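FAD-binding oxidoreductase (Gulosibacter chungangensis, PDB 7PBG) is a covalent flavoprotein oxidase that uses FAD to oxidise 4-ethylphenol, dehydrogenating the alkyl side chain to give 4-vinylphenol. Local coordinates at residues Ala384-Trp389 with Asp426-Phe431; Thr282-Cys287 with Leu313-Trp318; Cys442-Asp447 with Lys455-Met460. All coordinates share one frame; numbering follows the deposited sequence.

Interaction 1 of 3, residues Ala384-Trp389 with Asp426-Phe431; sequences AAVFDW and DYLAQF. With FAD (flavin-adenine dinucleotide), chain C.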
loop_
_atom_site.group_PDB
_atom_site.type_symbol
_atom_site.label_atom_id
_atom_site.label_comp_id
_atom_site.label_asym_id
_atom_site.label_seq_id
_atom_site.Cartn_x
_atom_site.Cartn_y
_atom_site.Cartn_z
ATOM N N ALA A 384 -6.984 10.423 26.987
ATOM C CA ALA A 384 -7.843 11.626 27.108
ATOM C C ALA A 384 -7.529 12.370 28.422
ATOM O O ALA A 384 -7.712 13.589 28.504
ATOM C CB ALA A 384 -9.308 11.264 27.002
ATOM N N ALA A 385 -6.943 11.715 29.406
ATOM C CA ALA A 385 -6.489 12.377 30.645
ATOM C C ALA A 385 -5.481 13.505 30.379
ATOM O O ALA A 385 -5.381 14.438 31.202
ATOM C CB ALA A 385 -5.896 11.294 31.516
ATOM N N VAL A 386 -4.744 13.472 29.258
ATOM C CA VAL A 386 -3.750 14.534 29.000
ATOM C C VAL A 386 -4.477 15.883 28.873
ATOM O O VAL A 386 -3.843 16.902 29.146
ATOM C CB VAL A 386 -2.845 14.263 27.779
ATOM C CG1 VAL A 386 -2.163 12.932 27.920
ATOM C CG2 VAL A 386 -3.565 14.385 26.455
ATOM N N PHE A 387 -5.769 15.898 28.504
ATOM C CA PHE A 387 -6.592 17.136 28.366
ATOM C C PHE A 387 -6.793 17.807 29.734
ATOM O O PHE A 387 -7.212 18.976 29.806
ATOM C CB PHE A 387 -7.957 16.871 27.703
ATOM C CG PHE A 387 -7.897 16.164 26.381
ATOM C CD1 PHE A 387 -6.839 16.396 25.528
ATOM C CD2 PHE A 387 -8.870 15.255 25.999
ATOM C CE1 PHE A 387 -6.733 15.708 24.337
ATOM C CE2 PHE A 387 -8.801 14.629 24.768
ATOM C CZ PHE A 387 -7.716 14.845 23.945
ATOM N N ASP A 388 -6.562 17.067 30.813
ATOM C CA ASP A 388 -6.790 17.566 32.185
ATOM C C ASP A 388 -5.447 17.871 32.834
ATOM O O ASP A 388 -5.440 18.248 34.007
ATOM C CB ASP A 388 -7.620 16.585 33.036
ATOM C CG ASP A 388 -9.028 16.374 32.513
ATOM O OD1 ASP A 388 -9.619 17.338 32.008
ATOM O OD2 ASP A 388 -9.483 15.230 32.548
ATOM N N TRP A 389 -4.329 17.753 32.107
ATOM C CA TRP A 389 -2.983 18.000 32.698
ATOM C C TRP A 389 -2.943 19.371 33.363
ATOM O O TRP A 389 -2.360 19.511 34.440
ATOM C CB TRP A 389 -1.971 17.920 31.565
ATOM C CG TRP A 389 -0.532 18.114 31.905
ATOM C CD1 TRP A 389 0.270 19.067 31.360
ATOM C CD2 TRP A 389 0.319 17.311 32.737
ATOM N NE1 TRP A 389 1.535 18.954 31.825
ATOM C CE2 TRP A 389 1.622 17.847 32.621
ATOM C CE3 TRP A 389 0.139 16.168 33.523
ATOM C CZ2 TRP A 389 2.700 17.299 33.298
ATOM C CZ3 TRP A 389 1.202 15.622 34.201
ATOM C CH2 TRP A 389 2.471 16.200 34.084
ATOM N N ASP A 426 4.703 22.616 27.403
ATOM C CA ASP A 426 5.046 21.263 27.897
ATOM C C ASP A 426 5.172 20.311 26.700
ATOM O O ASP A 426 4.342 20.403 25.767
ATOM C CB ASP A 426 3.980 20.761 28.874
ATOM C CG ASP A 426 4.066 21.368 30.265
ATOM O OD1 ASP A 426 4.988 22.147 30.523
ATOM O OD2 ASP A 426 3.190 21.074 31.070
ATOM N N TYR A 427 6.146 19.421 26.778
ATOM C CA TYR A 427 6.583 18.527 25.676
ATOM C C TYR A 427 6.378 17.083 26.049
ATOM O O TYR A 427 7.112 16.569 26.879
ATOM C CB TYR A 427 8.058 18.809 25.395
ATOM C CG TYR A 427 8.735 17.929 24.392
ATOM C CD1 TYR A 427 8.057 17.305 23.341
ATOM C CD2 TYR A 427 10.107 17.785 24.473
ATOM C CE1 TYR A 427 8.713 16.488 22.437
ATOM C CE2 TYR A 427 10.776 17.005 23.558
ATOM C CZ TYR A 427 10.093 16.380 22.531
ATOM O OH TYR A 427 10.850 15.646 21.675
ATOM N N LEU A 428 5.384 16.460 25.441
ATOM C CA LEU A 428 5.134 15.023 25.559
ATOM C C LEU A 428 5.719 14.396 24.296
ATOM O O LEU A 428 5.438 14.882 23.193
ATOM C CB LEU A 428 3.637 14.771 25.704
ATOM C CG LEU A 428 3.077 15.075 27.093
ATOM C CD1 LEU A 428 3.253 16.532 27.500
ATOM C CD2 LEU A 428 1.611 14.683 27.117
ATOM N N ALA A 429 6.564 13.400 24.472
ATOM C CA ALA A 429 7.393 12.904 23.361
ATOM C C ALA A 429 7.153 11.421 23.210
ATOM O O ALA A 429 7.114 10.692 24.234
ATOM C CB ALA A 429 8.849 13.211 23.588
ATOM N N GLN A 430 6.987 10.979 21.973
ATOM C CA GLN A 430 7.059 9.539 21.689
ATOM C C GLN A 430 8.007 9.371 20.501
ATOM O O GLN A 430 7.985 10.188 19.575
ATOM C CB GLN A 430 5.625 9.066 21.536
ATOM C CG GLN A 430 5.451 7.575 21.323
ATOM C CD GLN A 430 4.044 7.241 21.737
ATOM O OE1 GLN A 430 3.715 7.192 22.930
ATOM N NE2 GLN A 430 3.172 7.131 20.762
ATOM N N PHE A 431 8.789 8.319 20.522
ATOM C CA PHE A 431 9.574 7.921 19.334
ATOM C C PHE A 431 9.148 6.511 18.985
ATOM O O PHE A 431 8.907 5.712 19.868
ATOM C CB PHE A 431 11.071 7.975 19.583
ATOM C CG PHE A 431 11.657 9.353 19.687
ATOM C CD1 PHE A 431 12.206 9.987 18.574
ATOM C CD2 PHE A 431 11.572 10.032 20.878
ATOM C CE1 PHE A 431 12.714 11.269 18.695
ATOM C CE2 PHE A 431 12.073 11.318 20.988
ATOM C CZ PHE A 431 12.662 11.923 19.902
HETATM P PA FAD C . -12.071 12.623 10.998
HETATM O O1A FAD C . -11.900 13.919 11.721
HETATM O O2A FAD C . -13.470 12.140 10.703
HETATM O O5B FAD C . -11.304 12.727 9.634
HETATM C C5B FAD C . -10.000 13.283 9.547
HETATM C C4B FAD C . -9.840 13.860 8.161
HETATM O O4B FAD C . -9.905 12.806 7.156
HETATM C C3B FAD C . -10.920 14.860 7.718
HETATM O O3B FAD C . -10.652 16.168 8.217
HETATM C C2B FAD C . -10.902 14.708 6.189
HETATM O O2B FAD C . -9.834 15.468 5.656
HETATM C C1B FAD C . -10.677 13.207 6.037
HETATM N N9A FAD C . -11.880 12.418 6.008
HETATM C C8A FAD C . -12.411 11.732 7.055
HETATM N N7A FAD C . -13.492 11.090 6.724
HETATM C C5A FAD C . -13.720 11.419 5.408
HETATM C C6A FAD C . -14.692 11.004 4.492
HETATM N N6A FAD C . -15.717 10.207 4.822
HETATM N N1A FAD C . -14.614 11.514 3.242
HETATM C C2A FAD C . -13.570 12.323 2.929
HETATM N N3A FAD C . -12.579 12.749 3.703
HETATM C C4A FAD C . -12.719 12.252 4.949
HETATM N N1 FAD C . -3.994 9.695 15.687
HETATM C C2 FAD C . -3.544 8.519 15.287
HETATM O O2 FAD C . -3.629 8.170 14.081
HETATM N N3 FAD C . -3.058 7.617 16.160
HETATM C C4 FAD C . -2.914 7.885 17.492
HETATM O O4 FAD C . -2.527 6.987 18.264
HETATM C C4X FAD C . -3.329 9.121 17.951
HETATM N N5 FAD C . -3.174 9.382 19.221
HETATM C C5X FAD C . -3.607 10.613 19.651
HETATM C C6 FAD C . -3.476 10.908 21.015
HETATM C C7 FAD C . -3.934 12.097 21.549
HETATM C C7M FAD C . -3.784 12.360 23.033
HETATM C C8 FAD C . -4.557 13.025 20.687
HETATM C C8M FAD C . -5.069 14.329 21.219
HETATM C C9 FAD C . -4.660 12.761 19.337
HETATM C C9A FAD C . -4.208 11.550 18.781
HETATM N N10 FAD C . -4.351 11.227 17.435
HETATM C C10 FAD C . -3.924 9.989 16.976
HETATM C "C1'" FAD C . -5.048 12.125 16.478
HETATM C "C2'" FAD C . -6.560 11.865 16.387
HETATM O "O2'" FAD C . -7.144 11.663 17.719
HETATM C "C3'" FAD C . -6.965 10.620 15.570
HETATM O "O3'" FAD C . -6.201 10.543 14.391
HETATM C "C4'" FAD C . -8.450 10.528 15.195
HETATM O "O4'" FAD C . -8.812 9.159 14.954
HETATM C "C5'" FAD C . -8.759 11.365 13.984
HETATM O "O5'" FAD C . -10.099 11.873 14.014
HETATM P P FAD C . -11.307 11.082 13.333
HETATM O O1P FAD C . -12.587 11.575 13.939
HETATM O O2P FAD C . -10.980 9.628 13.451
HETATM O O3P FAD C . -11.235 11.506 11.793
#

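Interaction 2 of 3, residues Thr282-Cys287 with Leu313-Trp318; sequences TFDAAC and LGIGHW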
loop_
_atom_site.group_PDB
_atom_site.type_symbol
_atom_site.label_atom_id
_atom_site.label_comp_id
_atom_site.label_asym_id
_atom_site.label_seq_id
_atom_site.Cartn_x
_atom_site.Cartn_y
_atom_site.Cartn_z
ATOM N N THR A 282 6.994 12.504 30.921
ATOM C CA THR A 282 5.901 13.496 30.957
ATOM C C THR A 282 4.644 12.928 30.289
ATOM O O THR A 282 3.509 13.188 30.801
ATOM C CB THR A 282 6.329 14.798 30.280
ATOM O OG1 THR A 282 7.571 15.166 30.877
ATOM C CG2 THR A 282 5.322 15.903 30.502
ATOM N N PHE A 283 4.805 12.187 29.191
ATOM C CA PHE A 283 3.640 11.665 28.443
ATOM C C PHE A 283 2.923 10.688 29.365
ATOM O O PHE A 283 1.709 10.793 29.589
ATOM C CB PHE A 283 4.125 11.101 27.111
ATOM C CG PHE A 283 3.065 10.939 26.057
ATOM C CD1 PHE A 283 3.442 10.904 24.735
ATOM C CD2 PHE A 283 1.722 10.848 26.378
ATOM C CE1 PHE A 283 2.493 10.753 23.744
ATOM C CE2 PHE A 283 0.763 10.716 25.382
ATOM C CZ PHE A 283 1.157 10.604 24.071
ATOM N N ASP A 284 3.672 9.754 29.962
ATOM C CA ASP A 284 3.013 8.771 30.849
ATOM C C ASP A 284 2.376 9.499 32.026
ATOM O O ASP A 284 1.240 9.162 32.402
ATOM C CB ASP A 284 3.970 7.677 31.332
ATOM C CG ASP A 284 3.890 6.350 30.575
ATOM O OD1 ASP A 284 3.108 6.234 29.569
ATOM O OD2 ASP A 284 4.599 5.420 31.027
ATOM N N ALA A 285 3.102 10.397 32.674
ATOM C CA ALA A 285 2.576 11.142 33.836
ATOM C C ALA A 285 1.248 11.811 33.459
ATOM O O ALA A 285 0.269 11.700 34.179
ATOM C CB ALA A 285 3.620 12.137 34.290
ATOM N N ALA A 286 1.187 12.430 32.299
ATOM C CA ALA A 286 -0.010 13.213 31.913
ATOM C C ALA A 286 -1.241 12.306 31.688
ATOM O O ALA A 286 -2.365 12.821 31.728
ATOM C CB ALA A 286 0.332 14.041 30.716
ATOM N N CYS A 287 -1.047 10.982 31.566
ATOM C CA CYS A 287 -2.147 10.016 31.443
ATOM C C CYS A 287 -2.727 9.602 32.785
ATOM O O CYS A 287 -3.836 9.020 32.779
ATOM C CB CYS A 287 -1.720 8.809 30.621
ATOM S SG CYS A 287 -1.373 9.267 28.904
ATOM N N LEU A 313 5.818 7.588 40.300
ATOM C CA LEU A 313 5.069 6.667 39.400
ATOM C C LEU A 313 5.791 5.332 39.313
ATOM O O LEU A 313 5.146 4.341 38.961
ATOM C CB LEU A 313 4.930 7.300 38.032
ATOM C CG LEU A 313 4.155 8.606 37.981
ATOM C CD1 LEU A 313 4.161 9.172 36.588
ATOM C CD2 LEU A 313 2.707 8.343 38.415
ATOM N N GLY A 314 7.086 5.299 39.637
ATOM C CA GLY A 314 7.851 4.046 39.555
ATOM C C GLY A 314 8.034 3.613 38.107
ATOM O O GLY A 314 7.954 2.413 37.845
ATOM N N ILE A 315 8.353 4.550 37.218
ATOM C CA ILE A 315 8.567 4.254 35.777
ATOM C C ILE A 315 10.014 4.640 35.382
ATOM O O ILE A 315 10.952 4.283 36.119
ATOM C CB ILE A 315 7.410 4.857 34.953
ATOM C CG1 ILE A 315 7.259 6.368 35.114
ATOM C CG2 ILE A 315 6.095 4.192 35.364
ATOM C CD1 ILE A 315 6.136 6.930 34.281
ATOM N N GLY A 316 10.210 5.281 34.248
ATOM C CA GLY A 316 11.556 5.711 33.805
ATOM C C GLY A 316 11.443 7.055 33.147
ATOM O O GLY A 316 10.327 7.454 32.822
ATOM N N HIS A 317 12.567 7.701 32.853
ATOM C CA HIS A 317 12.549 8.903 31.996
ATOM C C HIS A 317 12.067 8.544 30.582
ATOM O O HIS A 317 11.526 9.442 29.902
ATOM C CB HIS A 317 13.945 9.512 31.977
ATOM C CG HIS A 317 14.208 10.333 33.187
ATOM N ND1 HIS A 317 13.627 11.573 33.376
ATOM C CD2 HIS A 317 14.915 10.083 34.311
ATOM C CE1 HIS A 317 13.989 12.046 34.551
ATOM N NE2 HIS A 317 14.782 11.162 35.149
ATOM N N TRP A 318 12.338 7.311 30.127
ATOM C CA TRP A 318 11.843 6.696 28.879
ATOM C C TRP A 318 11.181 5.387 29.278
ATOM O O TRP A 318 11.733 4.678 30.156
ATOM C CB TRP A 318 12.960 6.473 27.848
ATOM C CG TRP A 318 13.515 7.769 27.361
ATOM C CD1 TRP A 318 14.698 8.343 27.707
ATOM C CD2 TRP A 318 12.861 8.689 26.464
ATOM N NE1 TRP A 318 14.816 9.561 27.088
ATOM C CE2 TRP A 318 13.723 9.793 26.311
ATOM C CE3 TRP A 318 11.657 8.655 25.757
ATOM C CZ2 TRP A 318 13.407 10.871 25.472
ATOM C CZ3 TRP A 318 11.327 9.716 24.942
ATOM C CH2 TRP A 318 12.206 10.797 24.803
#

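Interaction 3 of 3, residues Cys442-Asp447 with Lys455-Met460; sequences CLPLYD and KETLDM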
loop_
_atom_site.group_PDB
_atom_site.type_symbol
_atom_site.label_atom_id
_atom_site.label_comp_id
_atom_site.label_asym_id
_atom_site.label_seq_id
_atom_site.Cartn_x
_atom_site.Cartn_y
_atom_site.Cartn_z
ATOM N N CYS A 442 5.931 14.890 18.733
ATOM C CA CYS A 442 5.941 16.019 19.685
ATOM C C CYS A 442 4.490 16.393 19.904
ATOM O O CYS A 442 3.829 16.913 18.970
ATOM C CB CYS A 442 6.775 17.164 19.151
ATOM S SG CYS A 442 6.587 18.667 20.130
ATOM N N LEU A 443 3.985 16.012 21.053
ATOM C CA LEU A 443 2.622 16.358 21.501
ATOM C C LEU A 443 2.797 17.467 22.514
ATOM O O LEU A 443 3.151 17.217 23.682
ATOM C CB LEU A 443 1.998 15.108 22.090
ATOM C CG LEU A 443 0.518 15.184 22.421
ATOM C CD1 LEU A 443 -0.017 13.771 22.645
ATOM C CD2 LEU A 443 0.235 16.067 23.621
ATOM N N PRO A 444 2.638 18.734 22.113
ATOM C CA PRO A 444 2.723 19.810 23.077
ATOM C C PRO A 444 1.380 19.912 23.806
ATOM O O PRO A 444 0.364 19.537 23.204
ATOM C CB PRO A 444 2.898 21.048 22.213
ATOM C CG PRO A 444 2.116 20.710 20.955
ATOM C CD PRO A 444 2.348 19.226 20.760
ATOM N N LEU A 445 1.410 20.349 25.052
ATOM C CA LEU A 445 0.189 20.731 25.791
ATOM C C LEU A 445 0.210 22.228 26.030
ATOM O O LEU A 445 1.171 22.754 26.618
ATOM C CB LEU A 445 0.089 19.925 27.071
ATOM C CG LEU A 445 -0.199 18.454 26.840
ATOM C CD1 LEU A 445 -0.248 17.721 28.164
ATOM C CD2 LEU A 445 -1.519 18.236 26.079
ATOM N N TYR A 446 -0.786 22.884 25.477
ATOM C CA TYR A 446 -0.960 24.349 25.642
ATOM C C TYR A 446 -2.382 24.658 26.094
ATOM O O TYR A 446 -3.265 23.821 26.002
ATOM C CB TYR A 446 -0.612 25.076 24.340
ATOM C CG TYR A 446 -1.611 24.902 23.239
ATOM C CD1 TYR A 446 -2.454 25.938 22.886
ATOM C CD2 TYR A 446 -1.767 23.697 22.568
ATOM C CE1 TYR A 446 -3.408 25.791 21.894
ATOM C CE2 TYR A 446 -2.728 23.528 21.588
ATOM C CZ TYR A 446 -3.552 24.579 21.241
ATOM O OH TYR A 446 -4.540 24.445 20.306
ATOM N N ASP A 447 -2.616 25.901 26.537
ATOM C CA ASP A 447 -3.950 26.341 27.000
ATOM C C ASP A 447 -4.759 26.767 25.787
ATOM O O ASP A 447 -4.525 27.891 25.266
ATOM C CB ASP A 447 -3.800 27.506 27.978
ATOM C CG ASP A 447 -5.080 27.911 28.644
ATOM O OD1 ASP A 447 -6.135 27.619 28.112
ATOM O OD2 ASP A 447 -4.971 28.651 29.629
ATOM N N LYS A 455 -0.563 31.446 20.454
ATOM C CA LYS A 455 0.478 32.069 19.586
ATOM C C LYS A 455 1.836 31.426 19.863
ATOM O O LYS A 455 2.575 31.125 18.888
ATOM C CB LYS A 455 0.575 33.578 19.831
ATOM C CG LYS A 455 1.749 34.240 19.124
ATOM C CD LYS A 455 1.671 35.744 19.159
ATOM C CE LYS A 455 3.035 36.405 19.201
ATOM N NZ LYS A 455 3.871 35.991 18.057
ATOM N N GLU A 456 2.156 31.168 21.130
ATOM C CA GLU A 456 3.434 30.543 21.513
ATOM C C GLU A 456 3.488 29.164 20.860
ATOM O O GLU A 456 4.536 28.804 20.352
ATOM C CB GLU A 456 3.600 30.409 23.026
ATOM C CG GLU A 456 3.958 31.726 23.722
ATOM C CD GLU A 456 5.091 32.485 23.050
ATOM O OE1 GLU A 456 4.862 33.658 22.627
ATOM O OE2 GLU A 456 6.169 31.900 22.896
ATOM N N THR A 457 2.376 28.434 20.891
ATOM C CA THR A 457 2.339 27.064 20.326
ATOM C C THR A 457 2.534 27.103 18.818
ATOM O O THR A 457 3.311 26.299 18.290
ATOM C CB THR A 457 1.041 26.361 20.706
ATOM O OG1 THR A 457 1.034 26.380 22.130
ATOM C CG2 THR A 457 0.980 24.938 20.193
ATOM N N LEU A 458 1.819 27.993 18.137
ATOM C CA LEU A 458 1.973 28.129 16.682
ATOM C C LEU A 458 3.393 28.576 16.351
ATOM O O LEU A 458 4.005 27.967 15.433
ATOM C CB LEU A 458 0.964 29.134 16.144
ATOM C CG LEU A 458 1.069 29.382 14.649
ATOM C CD1 LEU A 458 1.045 28.074 13.852
ATOM C CD2 LEU A 458 -0.026 30.336 14.201
ATOM N N ASP A 459 3.910 29.626 16.997
ATOM C CA ASP A 459 5.291 30.094 16.711
ATOM C C ASP A 459 6.302 28.977 16.950
ATOM O O ASP A 459 7.213 28.804 16.114
ATOM C CB ASP A 459 5.668 31.285 17.576
ATOM C CG ASP A 459 4.932 32.549 17.187
ATOM O OD1 ASP A 459 4.242 32.529 16.139
ATOM O OD2 ASP A 459 5.030 33.531 17.977
ATOM N N MET A 460 6.176 28.274 18.083
ATOM C CA MET A 460 7.070 27.151 18.431
ATOM C C MET A 460 7.040 26.128 17.294
ATOM O O MET A 460 8.089 25.699 16.821
ATOM C CB MET A 460 6.624 26.449 19.712
ATOM C CG MET A 460 7.507 25.263 20.086
ATOM S SD MET A 460 6.718 24.273 21.350
ATOM C CE MET A 460 5.369 23.479 20.486
#

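Interaction 1 of 3, residues Ala384-Trp389 with Asp426-Phe431
W389 and D426 meet through one hydrogen bond, where a 3-10 segment that runs through 388 leads into W389 and comes up against strand 426-433 of the large antiparallel sheet. This sheet, facing the dimethylbenzene side of the flavin, is consistent with the cap domain of the VAO/PCMH flavoprotein family. NE1 of W389 lies 2.8 Å from OD2 of D426, and the N-H points nearly straight at it, at 161°. The oxygen sits almost in the indole plane, whereas the carboxylate plane is turned 71° from that of the ring. OD2 is approached on its anti side, somewhat out of the carboxylate plane. The same oxygen takes part in a salt bridge with R291, which would offset the charge of this buried carboxylate. W389 places CG anti to its backbone N (chi1 -179°), which extends the indole from the turn across to the start of the strand.

The second contact is apolar: CG1 of V386 lies 4.2 Å from CD2 of L428, one branch of each side chain reaching across between the backbones. The other branch of V386 serves the cofactor, with CG2 4.0 Å from the flavin methyl C7M. F387 brings its ring edge to the neighbouring methyl, CE1 standing 3.8 Å from C8M, with that methyl near the ring plane. One short turn therefore borders both methyl groups while V386 also leans on the sheet.

Farther out, A286 and C287 of helix 281-288 pack on V386, and F45 meets the F387 ring edge-to-face. Within the turn, consecutive i to i+3 bonds set the backbone, the last running from W389 N to V386 O at 3.1 Å.

Interaction 2 of 3, residues Thr282-Cys287 with Leu313-Trp318
A285 and L313 make the apolar one of the two contacts that join helix 281-288 to the segment 313-318. Methyl CD1 of L313 comes to 3.7 Å from CA of A285 and 3.8 Å from its CB, so the leucine tip rests against backbone carbon as much as against the alanine methyl. The backbones are also close here, with the two CA atoms 7.6 Å apart, as the small alanine side chain permits.

The other is a van der Waals contact of a methyl with the stem and one oxygen of an acid. CD1 of I315 lies 3.7 Å from CB of D284 and 3.9 Å from its OD2, the two side chains meeting at a slant. With chi1 at 59°, CG1 of I315 stands between its own backbone N and carbonyl carbon, and the trans chi2 then carries CD1 out toward the helix.

Polar interactions satisfy the acid from elsewhere: no hydrogen bond crosses between the segments. OD1 of D284 forms a salt bridge with R279, and OD2 is hydrogen-bonded to Y321. The buried carboxylate thus has a partner for each oxygen, and the isoleucine methyl packs beside this polar cluster. L367 of helix 363-375 also touches D284, while A364 of that helix lies against I315.

In the backbone, G314 leaves the helical conformation with a positive phi of 69° after helix 303-313. Helix 281-288 thus packs on a helix-to-strand connection of the antiparallel sheet, which ends in a classic beta bulge at the entry to strand 318-326, H317 and W318 both facing F249.

Interaction 3 of 3, residues Cys442-Asp447 with Lys455-Met460
Y446 carries its ring between the backbone N and the carbonyl carbon (chi1 72°), turning it up beside the strand, while T457 holds CG2 anti to its own N and thereby directs that methyl at the ring. The two side chains cross at about a right angle. CG2 of T457 lies 4.1 Å from the centroid of the Y446 ring and 22° off the normal, a CH-pi contact over one face. Its nearest ring atom is CD2 of Y446 at 3.8 Å, which places the methyl toward the rim.

The hydroxyl branch of T457 reaches the base of the same side chain: OG1 presses against CB of Y446 at 3.0 Å, a tight contact and not a hydrogen bond. That oxygen is hydrogen-bonded to the carbonyl of S453, one turn earlier in the helix, so its polar requirement is met within helix 451-470. At the far end of the ring, OH of Y446 is hydrogen-bonded to the carbonyl of P46, giving the ring a second point of hold.

Here a helix packs on one face of an antiparallel sheet: strand 438-447 and helix 451-470 are consecutive in the chain, and their short segments run at 150° with axes 9.0 Å apart. The side chain of P444 is about 5 Å from that of H395, the covalent FAD ligand on neighbouring strand 393-402. The near-antiparallel course means that moving back from Y446 to P444 along the strand corresponds to moving forward from T457 to M460 along the helix.

At this second level, I419 and S420 of helix 406-422 also touch M460. CE of M460 lies 3.9 Å from CB of P444; the bend at chi3 brings the terminal methyl round to the proline.

In the fold
All three contacts are buried, and they differ in chemistry. Interactions 1 and 3 share the same eight-stranded antiparallel sheet: strands 426-433 and 438-447 are antiparallel neighbours, with L443 N 2.8 Å from L428 O. Interaction 1 lies on the flavin side and combines a charged hydrogen-bond acceptor with apolar contact, whereas interaction 3 fastens a helix through a CH-pi contact and a methionine methyl. Interaction 2, farthest of the three from the chain centre, is van der Waals contact with no hydrogen bond crossing. Helix 281-288 links it to interaction 1, where CA of F283 lies 3.7 Å from CG of L428. Interactions 2 and 3 have centres about 20 Å apart, yet F283 still touches L443.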